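Local coordinates for protein aldehyde Dehydrogenase (Burkholderia cenocepacia, PDB 4O6R) that probably oxidises aldehydes to carboxylic acids with NAD(P)+ as electron acceptor, and binds AMP, at residues 11-16 and 43-48; 78-83 and 116-121; 136-141 and 488-493; 261-266 and 399-404; 285-290 and 329-334. One frame throughout, in Å; residues are numbered along the deposited sequence.

Contact 1: residues 11-16 and 43-48; sequences TQLFID and AAATAA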
# COMPACT_ATOMS: atom_id res chain seq x y z
N THR A 11 -7.34 -31.90 28.20
CA THR A 11 -8.01 -32.76 27.25
C THR A 11 -9.45 -32.34 26.96
O THR A 11 -10.12 -32.97 26.16
CB THR A 11 -8.07 -34.19 27.79
OG1 THR A 11 -8.86 -34.18 28.99
CG2 THR A 11 -6.68 -34.73 28.07
N GLN A 12 -9.93 -31.30 27.61
CA GLN A 12 -11.31 -30.86 27.43
C GLN A 12 -11.46 -29.77 26.34
O GLN A 12 -10.49 -29.22 25.86
CB GLN A 12 -11.82 -30.34 28.77
CG GLN A 12 -11.90 -31.38 29.88
CD GLN A 12 -12.01 -30.74 31.25
OE1 GLN A 12 -11.11 -30.03 31.68
NE2 GLN A 12 -13.14 -30.96 31.91
N LEU A 13 -12.70 -29.46 25.98
CA LEU A 13 -13.03 -28.32 25.13
C LEU A 13 -12.64 -27.07 25.87
O LEU A 13 -12.60 -27.05 27.12
CB LEU A 13 -14.52 -28.26 24.80
CG LEU A 13 -15.27 -29.53 24.38
CD1 LEU A 13 -16.70 -29.22 23.97
CD2 LEU A 13 -14.54 -30.28 23.30
N PHE A 14 -12.33 -26.02 25.13
CA PHE A 14 -12.04 -24.73 25.76
C PHE A 14 -13.06 -23.76 25.23
O PHE A 14 -13.05 -23.44 24.03
CB PHE A 14 -10.64 -24.25 25.49
CG PHE A 14 -10.24 -23.06 26.33
CD1 PHE A 14 -10.47 -21.76 25.90
CD2 PHE A 14 -9.64 -23.24 27.58
CE1 PHE A 14 -10.09 -20.67 26.66
CE2 PHE A 14 -9.25 -22.15 28.34
CZ PHE A 14 -9.48 -20.87 27.89
N ILE A 15 -13.94 -23.31 26.12
CA ILE A 15 -15.07 -22.49 25.73
C ILE A 15 -15.24 -21.40 26.77
O ILE A 15 -15.29 -21.66 27.98
CB ILE A 15 -16.35 -23.31 25.62
CG1 ILE A 15 -16.23 -24.30 24.49
CG2 ILE A 15 -17.58 -22.44 25.40
CD1 ILE A 15 -17.44 -25.16 24.32
N ASP A 16 -15.33 -20.17 26.28
CA ASP A 16 -15.56 -19.02 27.12
C ASP A 16 -14.56 -19.00 28.29
O ASP A 16 -14.93 -18.74 29.41
CB ASP A 16 -17.01 -19.00 27.62
CG ASP A 16 -17.52 -17.59 27.89
OD1 ASP A 16 -16.86 -16.60 27.53
OD2 ASP A 16 -18.62 -17.48 28.45
N ALA A 43 -12.43 -34.63 25.29
CA ALA A 43 -13.82 -34.29 25.10
C ALA A 43 -14.15 -34.16 23.60
O ALA A 43 -13.35 -33.63 22.82
CB ALA A 43 -14.15 -33.03 25.87
N ALA A 44 -15.31 -34.70 23.19
CA ALA A 44 -15.73 -34.73 21.78
C ALA A 44 -16.86 -33.74 21.51
O ALA A 44 -18.04 -34.00 21.82
CB ALA A 44 -16.18 -36.13 21.41
N ALA A 45 -16.52 -32.60 20.93
CA ALA A 45 -17.52 -31.56 20.65
C ALA A 45 -18.51 -32.02 19.60
O ALA A 45 -18.13 -32.62 18.58
CB ALA A 45 -16.84 -30.27 20.19
N THR A 46 -19.78 -31.70 19.83
CA THR A 46 -20.84 -31.87 18.84
C THR A 46 -21.47 -30.50 18.61
O THR A 46 -20.96 -29.49 19.10
CB THR A 46 -21.90 -32.87 19.33
OG1 THR A 46 -22.58 -32.35 20.51
CG2 THR A 46 -21.26 -34.18 19.61
N ALA A 47 -22.57 -30.47 17.87
CA ALA A 47 -23.20 -29.22 17.46
C ALA A 47 -23.53 -28.30 18.64
O ALA A 47 -23.30 -27.10 18.58
CB ALA A 47 -24.45 -29.51 16.66
N ALA A 48 -24.05 -28.87 19.72
CA ALA A 48 -24.39 -28.06 20.89
C ALA A 48 -23.17 -27.35 21.47
O ALA A 48 -23.28 -26.24 22.00
CB ALA A 48 -25.05 -28.93 21.95
O HOH W 1 -11.21 -31.85 23.49

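Contact 2: residues 78-83 and 116-121; sequences RLADAI and CFRYFG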
# COMPACT_ATOMS: atom_id res chain seq x y z
N ARG A 78 3.14 -11.63 23.52
CA ARG A 78 3.32 -12.42 24.73
C ARG A 78 3.13 -13.91 24.49
O ARG A 78 3.83 -14.71 25.10
CB ARG A 78 2.32 -12.02 25.83
CG ARG A 78 2.67 -10.79 26.61
CD ARG A 78 1.54 -10.50 27.60
NE ARG A 78 1.56 -9.12 27.99
CZ ARG A 78 2.44 -8.58 28.82
NH1 ARG A 78 3.40 -9.31 29.35
NH2 ARG A 78 2.36 -7.28 29.10
N LEU A 79 2.14 -14.28 23.67
CA LEU A 79 1.91 -15.69 23.35
C LEU A 79 3.15 -16.32 22.70
O LEU A 79 3.56 -17.44 23.07
CB LEU A 79 0.72 -15.87 22.43
CG LEU A 79 0.40 -17.33 22.06
CD1 LEU A 79 0.08 -18.17 23.27
CD2 LEU A 79 -0.77 -17.33 21.08
N ALA A 80 3.74 -15.58 21.75
CA ALA A 80 4.93 -16.06 21.06
C ALA A 80 6.05 -16.35 22.05
O ALA A 80 6.74 -17.39 21.98
CB ALA A 80 5.39 -15.06 20.03
N ASP A 81 6.22 -15.43 22.99
CA ASP A 81 7.26 -15.63 24.01
C ASP A 81 6.96 -16.83 24.87
O ASP A 81 7.87 -17.59 25.20
CB ASP A 81 7.39 -14.40 24.91
CG ASP A 81 8.08 -13.23 24.23
OD1 ASP A 81 8.79 -13.43 23.21
OD2 ASP A 81 7.93 -12.11 24.74
N ALA A 82 5.71 -16.99 25.26
CA ALA A 82 5.31 -18.12 26.13
C ALA A 82 5.53 -19.48 25.42
O ALA A 82 5.95 -20.48 26.03
CB ALA A 82 3.86 -17.97 26.55
N ILE A 83 5.23 -19.52 24.14
CA ILE A 83 5.49 -20.71 23.34
C ILE A 83 6.97 -21.05 23.38
O ILE A 83 7.36 -22.19 23.71
CB ILE A 83 5.00 -20.53 21.88
CG1 ILE A 83 3.47 -20.50 21.86
CG2 ILE A 83 5.55 -21.62 20.97
CD1 ILE A 83 2.88 -19.94 20.56
N CYS A 116 5.21 -17.10 13.74
CA CYS A 116 3.98 -16.65 13.10
C CYS A 116 3.12 -15.82 14.06
O CYS A 116 2.63 -14.78 13.68
CB CYS A 116 3.20 -17.83 12.54
SG CYS A 116 1.76 -17.34 11.54
N PHE A 117 2.96 -16.27 15.32
CA PHE A 117 2.24 -15.46 16.28
C PHE A 117 2.99 -14.13 16.47
O PHE A 117 2.35 -13.10 16.59
CB PHE A 117 2.05 -16.18 17.61
CG PHE A 117 0.87 -17.13 17.64
CD1 PHE A 117 -0.42 -16.67 17.42
CD2 PHE A 117 1.05 -18.48 17.92
CE1 PHE A 117 -1.50 -17.54 17.48
CE2 PHE A 117 -0.04 -19.34 17.97
CZ PHE A 117 -1.32 -18.86 17.76
N ARG A 118 4.32 -14.16 16.51
CA ARG A 118 5.07 -12.92 16.73
C ARG A 118 4.86 -11.96 15.55
O ARG A 118 4.60 -10.79 15.77
CB ARG A 118 6.54 -13.17 16.99
CG ARG A 118 7.33 -11.89 17.18
CD ARG A 118 8.73 -12.18 17.68
NE ARG A 118 8.71 -12.84 18.99
CZ ARG A 118 9.12 -14.08 19.23
NH1 ARG A 118 9.60 -14.85 18.27
NH2 ARG A 118 9.07 -14.55 20.50
N TYR A 119 4.93 -12.49 14.32
CA TYR A 119 4.68 -11.66 13.13
C TYR A 119 3.32 -10.95 13.26
O TYR A 119 3.23 -9.75 13.09
CB TYR A 119 4.73 -12.51 11.86
CG TYR A 119 4.47 -11.72 10.60
CD1 TYR A 119 5.51 -11.12 9.91
CD2 TYR A 119 3.18 -11.58 10.10
CE1 TYR A 119 5.30 -10.43 8.74
CE2 TYR A 119 2.96 -10.88 8.90
CZ TYR A 119 4.02 -10.30 8.24
OH TYR A 119 3.82 -9.59 7.06
N PHE A 120 2.28 -11.73 13.54
CA PHE A 120 0.94 -11.18 13.65
C PHE A 120 0.71 -10.27 14.84
O PHE A 120 -0.06 -9.32 14.74
CB PHE A 120 -0.16 -12.25 13.48
CG PHE A 120 -0.29 -12.64 12.06
CD1 PHE A 120 -0.87 -11.77 11.19
CD2 PHE A 120 0.38 -13.74 11.56
CE1 PHE A 120 -0.89 -12.02 9.85
CE2 PHE A 120 0.32 -14.02 10.21
CZ PHE A 120 -0.32 -13.16 9.35
N GLY A 121 1.41 -10.51 15.94
CA GLY A 121 1.37 -9.58 17.04
C GLY A 121 1.90 -8.22 16.63
O GLY A 121 1.36 -7.20 17.03
O HOH W 2 7.15 -11.71 21.03

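Contact 3: residues 136-141 and 488-493; sequences TGFLNY and GNVPPH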
# COMPACT_ATOMS: atom_id res chain seq x y z
N THR A 136 -15.41 16.85 -5.01
CA THR A 136 -15.16 18.02 -4.16
C THR A 136 -16.19 18.18 -3.05
O THR A 136 -17.40 18.05 -3.27
CB THR A 136 -15.07 19.30 -5.01
OG1 THR A 136 -14.13 19.08 -6.08
CG2 THR A 136 -14.59 20.50 -4.19
N GLY A 137 -15.69 18.36 -1.82
CA GLY A 137 -16.56 18.62 -0.69
C GLY A 137 -16.99 17.38 0.07
O GLY A 137 -17.71 17.49 1.08
N PHE A 138 -16.56 16.21 -0.41
CA PHE A 138 -16.81 14.94 0.28
C PHE A 138 -15.52 14.36 0.86
O PHE A 138 -14.47 14.41 0.22
CB PHE A 138 -17.43 13.92 -0.66
CG PHE A 138 -18.80 14.28 -1.13
CD1 PHE A 138 -18.97 15.08 -2.25
CD2 PHE A 138 -19.91 13.80 -0.47
CE1 PHE A 138 -20.24 15.39 -2.70
CE2 PHE A 138 -21.17 14.11 -0.91
CZ PHE A 138 -21.34 14.91 -2.03
N LEU A 139 -15.62 13.80 2.06
CA LEU A 139 -14.58 13.01 2.66
C LEU A 139 -15.01 11.55 2.64
O LEU A 139 -16.08 11.22 3.13
CB LEU A 139 -14.39 13.42 4.10
CG LEU A 139 -13.41 12.56 4.89
CD1 LEU A 139 -12.01 12.70 4.30
CD2 LEU A 139 -13.43 12.95 6.35
N ASN A 140 -14.16 10.66 2.12
CA ASN A 140 -14.48 9.24 2.08
C ASN A 140 -13.35 8.43 2.66
O ASN A 140 -12.30 8.31 2.04
CB ASN A 140 -14.80 8.83 0.62
CG ASN A 140 -15.12 7.36 0.44
OD1 ASN A 140 -14.89 6.81 -0.64
ND2 ASN A 140 -15.67 6.71 1.47
N TYR A 141 -13.53 7.93 3.88
CA TYR A 141 -12.53 7.07 4.50
C TYR A 141 -13.06 5.64 4.56
O TYR A 141 -14.27 5.41 4.72
CB TYR A 141 -12.13 7.57 5.88
CG TYR A 141 -13.21 7.65 6.97
CD1 TYR A 141 -14.04 8.77 7.12
CD2 TYR A 141 -13.38 6.61 7.87
CE1 TYR A 141 -14.99 8.85 8.16
CE2 TYR A 141 -14.32 6.67 8.89
CZ TYR A 141 -15.11 7.80 9.04
OH TYR A 141 -16.01 7.81 10.08
N GLY A 488 -20.39 19.33 -0.26
CA GLY A 488 -20.68 18.79 -1.56
C GLY A 488 -21.67 19.59 -2.37
O GLY A 488 -21.65 19.53 -3.59
N ASN A 489 -22.56 20.32 -1.71
CA ASN A 489 -23.51 21.18 -2.43
C ASN A 489 -24.29 20.42 -3.56
O ASN A 489 -24.31 20.82 -4.72
CB ASN A 489 -22.80 22.44 -2.96
CG ASN A 489 -22.11 23.24 -1.85
OD1 ASN A 489 -21.05 23.83 -2.06
ND2 ASN A 489 -22.71 23.26 -0.66
N VAL A 490 -24.93 19.33 -3.16
CA VAL A 490 -25.70 18.46 -4.05
C VAL A 490 -27.04 19.11 -4.42
O VAL A 490 -27.85 19.40 -3.54
CB VAL A 490 -25.95 17.12 -3.32
CG1 VAL A 490 -26.72 16.16 -4.21
CG2 VAL A 490 -24.62 16.50 -2.90
N PRO A 491 -27.27 19.38 -5.71
CA PRO A 491 -28.57 19.95 -6.05
C PRO A 491 -29.73 18.99 -5.80
O PRO A 491 -29.58 17.78 -5.96
CB PRO A 491 -28.47 20.26 -7.56
CG PRO A 491 -27.13 19.84 -8.00
CD PRO A 491 -26.39 19.20 -6.86
N PRO A 492 -30.90 19.53 -5.43
CA PRO A 492 -32.02 18.62 -5.28
C PRO A 492 -32.27 17.87 -6.57
O PRO A 492 -32.14 18.42 -7.66
CB PRO A 492 -33.21 19.54 -4.94
CG PRO A 492 -32.61 20.83 -4.51
CD PRO A 492 -31.28 20.93 -5.18
N HIS A 493 -32.63 16.60 -6.44
CA HIS A 493 -32.93 15.81 -7.62
C HIS A 493 -34.28 16.18 -8.21
O HIS A 493 -34.45 16.12 -9.42
CB HIS A 493 -32.94 14.35 -7.23
CG HIS A 493 -33.08 13.42 -8.38
ND1 HIS A 493 -32.10 13.26 -9.34
CD2 HIS A 493 -34.06 12.55 -8.70
CE1 HIS A 493 -32.48 12.34 -10.20
NE2 HIS A 493 -33.67 11.90 -9.84
O HOH W 3 -19.25 18.06 -5.10

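Contact 4: residues 261-266 and 399-404; sequences ANIVFD and LRFGSD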
# COMPACT_ATOMS: atom_id res chain seq x y z
N ALA A 261 5.05 -30.22 -8.17
CA ALA A 261 6.20 -30.57 -9.00
C ALA A 261 7.47 -29.97 -8.40
O ALA A 261 7.48 -28.82 -7.91
CB ALA A 261 6.02 -30.07 -10.41
N ASN A 262 8.53 -30.75 -8.46
CA ASN A 262 9.88 -30.32 -8.05
C ASN A 262 10.78 -30.64 -9.22
O ASN A 262 11.11 -31.80 -9.42
CB ASN A 262 10.26 -31.07 -6.79
CG ASN A 262 11.61 -30.66 -6.24
OD1 ASN A 262 12.16 -29.63 -6.63
ND2 ASN A 262 12.13 -31.45 -5.30
N ILE A 263 11.08 -29.64 -10.06
CA ILE A 263 11.66 -29.85 -11.37
C ILE A 263 13.17 -29.60 -11.29
O ILE A 263 13.61 -28.56 -10.81
CB ILE A 263 11.06 -28.87 -12.42
CG1 ILE A 263 9.53 -28.92 -12.41
CG2 ILE A 263 11.59 -29.17 -13.81
CD1 ILE A 263 8.86 -27.77 -13.15
N VAL A 264 13.96 -30.56 -11.77
CA VAL A 264 15.40 -30.43 -11.76
C VAL A 264 15.90 -30.38 -13.20
O VAL A 264 15.84 -31.36 -13.97
CB VAL A 264 16.05 -31.58 -10.98
CG1 VAL A 264 17.56 -31.44 -10.92
CG2 VAL A 264 15.45 -31.65 -9.58
N PHE A 265 16.44 -29.22 -13.56
CA PHE A 265 17.01 -29.01 -14.86
C PHE A 265 18.46 -29.51 -14.94
O PHE A 265 19.11 -29.78 -13.93
CB PHE A 265 16.91 -27.54 -15.25
CG PHE A 265 15.53 -27.13 -15.64
CD1 PHE A 265 15.08 -27.30 -16.94
CD2 PHE A 265 14.65 -26.62 -14.69
CE1 PHE A 265 13.78 -26.95 -17.29
CE2 PHE A 265 13.36 -26.25 -15.03
CZ PHE A 265 12.91 -26.43 -16.33
N ASP A 266 18.97 -29.62 -16.16
CA ASP A 266 20.28 -30.26 -16.35
C ASP A 266 21.43 -29.36 -15.90
O ASP A 266 22.56 -29.84 -15.76
CB ASP A 266 20.48 -30.83 -17.77
CG ASP A 266 20.57 -29.79 -18.83
OD1 ASP A 266 20.05 -28.69 -18.69
OD2 ASP A 266 21.22 -30.07 -19.85
N LEU A 399 9.23 -38.47 -12.80
CA LEU A 399 8.94 -38.32 -14.21
C LEU A 399 10.16 -37.64 -14.87
O LEU A 399 10.89 -36.91 -14.19
CB LEU A 399 7.71 -37.42 -14.39
CG LEU A 399 6.38 -37.93 -13.79
CD1 LEU A 399 5.38 -36.82 -13.61
CD2 LEU A 399 5.83 -39.03 -14.66
N ARG A 400 10.38 -37.90 -16.15
CA ARG A 400 11.51 -37.32 -16.87
C ARG A 400 11.01 -36.42 -18.00
O ARG A 400 9.90 -36.60 -18.50
CB ARG A 400 12.39 -38.44 -17.45
CG ARG A 400 12.98 -39.33 -16.38
CD ARG A 400 13.86 -40.39 -16.98
NE ARG A 400 14.27 -41.37 -16.00
CZ ARG A 400 15.46 -41.95 -16.01
NH1 ARG A 400 16.37 -41.64 -16.93
NH2 ARG A 400 15.75 -42.82 -15.05
N PHE A 401 11.87 -35.49 -18.42
CA PHE A 401 11.57 -34.57 -19.51
C PHE A 401 12.81 -34.19 -20.27
O PHE A 401 13.93 -34.40 -19.80
CB PHE A 401 10.89 -33.29 -18.98
CG PHE A 401 11.82 -32.38 -18.19
CD1 PHE A 401 12.07 -32.63 -16.85
CD2 PHE A 401 12.46 -31.31 -18.79
CE1 PHE A 401 12.90 -31.80 -16.11
CE2 PHE A 401 13.29 -30.47 -18.06
CZ PHE A 401 13.51 -30.72 -16.71
N GLY A 402 12.59 -33.60 -21.45
CA GLY A 402 13.67 -33.24 -22.36
C GLY A 402 13.75 -31.81 -22.86
O GLY A 402 14.78 -31.45 -23.42
N SER A 403 12.65 -31.03 -22.76
CA SER A 403 12.62 -29.61 -23.11
C SER A 403 11.93 -28.84 -21.96
O SER A 403 11.20 -29.43 -21.20
CB SER A 403 11.81 -29.43 -24.38
OG SER A 403 10.47 -29.79 -24.12
N ASP A 404 12.19 -27.55 -21.84
CA ASP A 404 11.53 -26.72 -20.81
C ASP A 404 10.01 -26.81 -20.98
O ASP A 404 9.28 -26.87 -19.99
CB ASP A 404 11.94 -25.25 -20.91
CG ASP A 404 13.39 -25.00 -20.53
OD1 ASP A 404 14.23 -25.92 -20.56
OD2 ASP A 404 13.69 -23.84 -20.21

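Contact 5: residues 285-290 and 329-334; sequences QGQACI and GPLTSK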
# COMPACT_ATOMS: atom_id res chain seq x y z
N GLN A 285 7.23 -36.73 7.05
CA GLN A 285 6.76 -37.98 6.51
C GLN A 285 5.92 -37.77 5.23
O GLN A 285 5.01 -38.53 4.91
CB GLN A 285 5.95 -38.73 7.57
CG GLN A 285 6.73 -39.16 8.82
CD GLN A 285 7.29 -38.03 9.69
OE1 GLN A 285 8.52 -37.89 9.80
NE2 GLN A 285 6.40 -37.22 10.28
N GLY A 286 6.23 -36.71 4.49
CA GLY A 286 5.43 -36.36 3.32
C GLY A 286 4.02 -35.85 3.57
O GLY A 286 3.25 -35.64 2.61
N GLN A 287 3.69 -35.58 4.84
CA GLN A 287 2.35 -35.17 5.21
C GLN A 287 2.31 -33.64 5.22
O GLN A 287 2.29 -32.97 6.27
CB GLN A 287 1.99 -35.76 6.58
CG GLN A 287 2.04 -37.27 6.63
CD GLN A 287 2.02 -37.83 8.06
OE1 GLN A 287 1.26 -38.74 8.37
NE2 GLN A 287 2.85 -37.28 8.92
N ALA A 288 2.37 -33.10 4.00
CA ALA A 288 2.45 -31.69 3.78
C ALA A 288 1.76 -31.43 2.45
O ALA A 288 2.09 -32.05 1.46
CB ALA A 288 3.90 -31.22 3.72
N CYS A 289 0.80 -30.52 2.44
CA CYS A 289 0.08 -30.28 1.21
C CYS A 289 1.00 -29.65 0.15
O CYS A 289 0.68 -29.71 -1.04
CB CYS A 289 -1.17 -29.44 1.47
SG CYS A 289 -2.32 -30.17 2.68
N ILE A 290 2.13 -29.07 0.57
CA ILE A 290 3.14 -28.56 -0.38
C ILE A 290 4.32 -29.48 -0.65
O ILE A 290 5.34 -29.04 -1.21
CB ILE A 290 3.71 -27.20 0.07
CG1 ILE A 290 4.19 -27.24 1.53
CG2 ILE A 290 2.64 -26.14 -0.16
CD1 ILE A 290 5.04 -26.03 1.94
N GLY A 329 9.58 -40.24 11.32
CA GLY A 329 8.68 -40.97 12.19
C GLY A 329 7.63 -41.72 11.43
O GLY A 329 7.71 -41.90 10.21
N PRO A 330 6.61 -42.16 12.15
CA PRO A 330 5.53 -42.86 11.51
C PRO A 330 4.56 -41.88 10.90
O PRO A 330 4.63 -40.69 11.21
CB PRO A 330 4.86 -43.59 12.68
CG PRO A 330 5.07 -42.66 13.83
CD PRO A 330 6.40 -42.03 13.60
N LEU A 331 3.64 -42.38 10.09
CA LEU A 331 2.48 -41.60 9.66
C LEU A 331 1.54 -41.38 10.84
O LEU A 331 1.60 -42.09 11.83
CB LEU A 331 1.75 -42.29 8.52
CG LEU A 331 2.62 -42.65 7.32
CD1 LEU A 331 1.77 -43.11 6.16
CD2 LEU A 331 3.47 -41.49 6.89
N THR A 332 0.67 -40.39 10.74
CA THR A 332 -0.11 -39.97 11.90
C THR A 332 -1.27 -40.97 12.26
O THR A 332 -1.67 -41.06 13.43
CB THR A 332 -0.58 -38.52 11.73
OG1 THR A 332 0.56 -37.63 11.68
CG2 THR A 332 -1.45 -38.10 12.84
N SER A 333 -1.79 -41.71 11.29
CA SER A 333 -2.90 -42.62 11.58
C SER A 333 -2.82 -43.90 10.80
O SER A 333 -2.26 -43.94 9.69
CB SER A 333 -4.24 -41.95 11.27
OG SER A 333 -4.44 -41.93 9.87
N LYS A 334 -3.40 -44.95 11.37
CA LYS A 334 -3.50 -46.24 10.72
C LYS A 334 -4.16 -46.12 9.33
O LYS A 334 -3.68 -46.67 8.35
CB LYS A 334 -4.27 -47.22 11.62
CG LYS A 334 -4.47 -48.63 11.07
CD LYS A 334 -3.15 -49.24 10.60
CE LYS A 334 -3.30 -50.72 10.25
NZ LYS A 334 -2.19 -51.11 9.33
O HOH W 4 3.89 -38.09 11.52

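Contact 1: residues 11-16 and 43-48
The short strand 13-15 near the N-terminus comes up against residues 43-48, where strand 37-43 runs out and the chain turns into helix 47-66. Main-chain hydrogen bonding supplies the polar part of the contact. Ala43 N donates to Thr11 O at 3.0 Å, with an N-H...O angle of 156° and the donor in the carbonyl plane. The same Thr11 oxygen takes a second bond from a water lying 3.1 Å away, and this water also donates to Ala43 O at 2.9 Å, so the two carbonyls are tied through it. The apolar part is carried by Leu13. Its CG is anti to the carbonyl carbon (chi1 -45°), and from there CD2 reaches both alanine methyls, 3.8 Å from Ala43 CB and 3.9 Å from Ala45 CB, while CD1 adds a contact to Ala45 CB alone. Ala43 CB also rests over the backbone at Gln12. The side-chain NE2 of Gln12 bonds to Asp21 instead. Beyond the contact, Leu13 pairs through its backbone with Val20 of the hairpin strand 18-20, and Ala45 with Pro210; the side chain of Ala45 is about 6 Å from that of Lys180, which binds AMP. The bonds across the contact are thus made by main-chain groups and a water, and methyls meet methyls, so it does not rely on charge, although it lies beside AMP-binding residues.

Contact 2: residues 78-83 and 116-121
Arg118 NH2 meets Asp81 OD1 in a salt bridge of 2.9 Å that crosses an antiparallel helix pair, helix 69-85 against helix 102-123. The local axes approach to 8.1 Å with their directions 162° apart. The carboxylate offers its anti lone pair, the one facing away from OD2, and the oxygen lies close to the guanidinium plane, although the two flat groups are tilted by 38°. A water accepts from Arg118 NE at 2.8 Å and makes a weak bond back to Asp81 OD1. Glu84 is a second carboxylate partner of NH2, and the two acids probably offset the nearby Arg74 of the second subunit, whose Leu77 packs on the arginine. The Arg118 chain bends at chi3 (-62°), which lays one guanidinium face over the methyl of Ala80, 3.7 Å from CB to NH2. Deeper in the interface Leu79 and Ile83, one helical turn apart, come to the same side of the Phe117 ring. Ile83 CD1 approaches obliquely, within 3.5 Å of Phe117 CD2, and helices 159-172 and 187-199 pack against the same layer. Leu79 CD2 makes a CH-pi contact almost on the ring normal, 3.5 Å above the Phe117 centroid.

Contact 3: residues 136-141 and 488-493
This is a surface contact at the far end of the projecting beta-strand arm, the oligomerisation element of aldehyde dehydrogenases, where the start of strand 138-153 meets the C-terminal tail that leaves strand 477-485. The antiparallel pairing of these strands dies out here: Leu139 still bonds through its backbone with Val484, and Gly137 with Val486 and Asp487. One step further on, two glycines pass each other, with Gly137 CA only 4.2 Å from Gly488 CA. The place a CB would take on Gly137 is filled by Gly488 N, and that on Gly488 by Phe138 CZ, so the close passage depends on both lacking side chains. A water completes the junction, donating to Thr136 O at 2.6 Å and to Gly488 O at 3.2 Å. The side-chain part belongs to Phe138. With CG beside the backbone N (chi1 -67°), its ring reaches across to Gly488, CE1 lying 3.6 Å from Gly488 CA, and its tip meets the tail: Val490 CG2 approaches the ring edge 3.7 Å from Phe138 CZ. Thr136 OG1 bonds to Ala66 O of the fourth subunit. Between 136-141 and 488-493 there is thus packing and one water bridge, the direct bonds lying just before, at Val486 and Asp487; the junction rests on apolar fit, to which Arg449 of the third subunit adds by packing on Phe138 and Val490.

Contact 4: residues 261-266 and 399-404
Strands 261-264 and 395-401 run parallel in one seven-stranded sheet but are not neighbours, since strand 294-298 lies between them; Ile263 CA and Arg400 CA are accordingly 9.3 Å apart and no hydrogen bond joins the two segments. Side chains on one face of the sheet span the gap. Phe401 points toward the first strand with CG in the crowded position between the backbone N and the carbonyl carbon (chi1 71°), which sends its ring over the intervening strand. There its edge is turned to the face of Phe265 in an offset edge-to-face pair, planes 76° apart and centroids at 5.2 Å. Phe401 CZ stands 3.7 Å above the Phe265 plane, displaced toward the rim. Ile263 CG2 packs against the same ring, 3.7 Å from Phe401 CE1, and Val264 O lies equally near CE1 and CZ. From the first turn of helix 404-411, Asp404 crosses Phe265 at roughly a right angle, its OD1 3.5 Å from CE1. The charge of that carboxylate is met by Arg429, whose salt bridge to OD2 probably holds the acid beside the ring. The cluster thus fills the layer between the sheet and two helices: Ala407 of helix 404-411 touches Ile263 and Phe401, Met433 of helix 427-436 reaches Ile263 and Phe265, and Val296 of the central strand lies against Phe401.

Contact 5: residues 285-290 and 329-334
A bridging water is the best-held polar centre here, gripped by three bonds: it accepts from Gln285 NE2 and from Gln287 NE2, each at 2.9 Å, and donates to Pro330 O at 2.7 Å. The two glutamines belong to the loop of the family's Gly-Gln-x-Cys sequence, which leads to Cys289, probably the catalytic nucleophile as in relatives; Gln287 is the centre of an inverse gamma turn. Each amide spends its other end on a main-chain N-H of 329-334, so both rotations are settled. Gln287, extended beyond CG, reaches straight out and accepts a hydrogen bond from Thr332 N on a lone pair of OE1, in the carbonyl plane at 2.9 Å. Gln285 instead bends at chi2 (64°) and folds back along Gly329 and Pro330. Its OE1 accepts from Gly329 N at 3.0 Å in a nearly straight bond (160°), yet the donor stands well above the carbonyl plane, 62° out of it. Thr332 OG1 bonds to Thr98 O, and Trp156 packs against both Gln287 and Thr332. All six touching residues are buried, and the side-chain amides and the water satisfy Gly329 N, Thr332 N and Pro330 O within this loop-to-loop junction. Alongside the glutamines, the CD2 methyl of Leu331 closes the packing, 3.8 Å from both Gln285 CB and Gln287 OE1.

None of the five contacts touches another. Contacts 1 and 2 come first along the chain, 25 Å apart between centres, and helices 47-66 and 69-85, which follow each other, lead from one to the other. Contact 3 opens next and closes only near the C-terminus, so contact 4 is nested inside its loop and contact 5 inside that of contact 4. Contacts 4 and 5 are near neighbours, about 7 Å between nearest atoms, and strand 294-298, which separates the strands of contact 4, follows the loop of contact 5. Contact 3 lies about 60 Å from both between centres, on the arm between subunits. The set thus samples the nucleotide-binding, probable catalytic and oligomerisation parts.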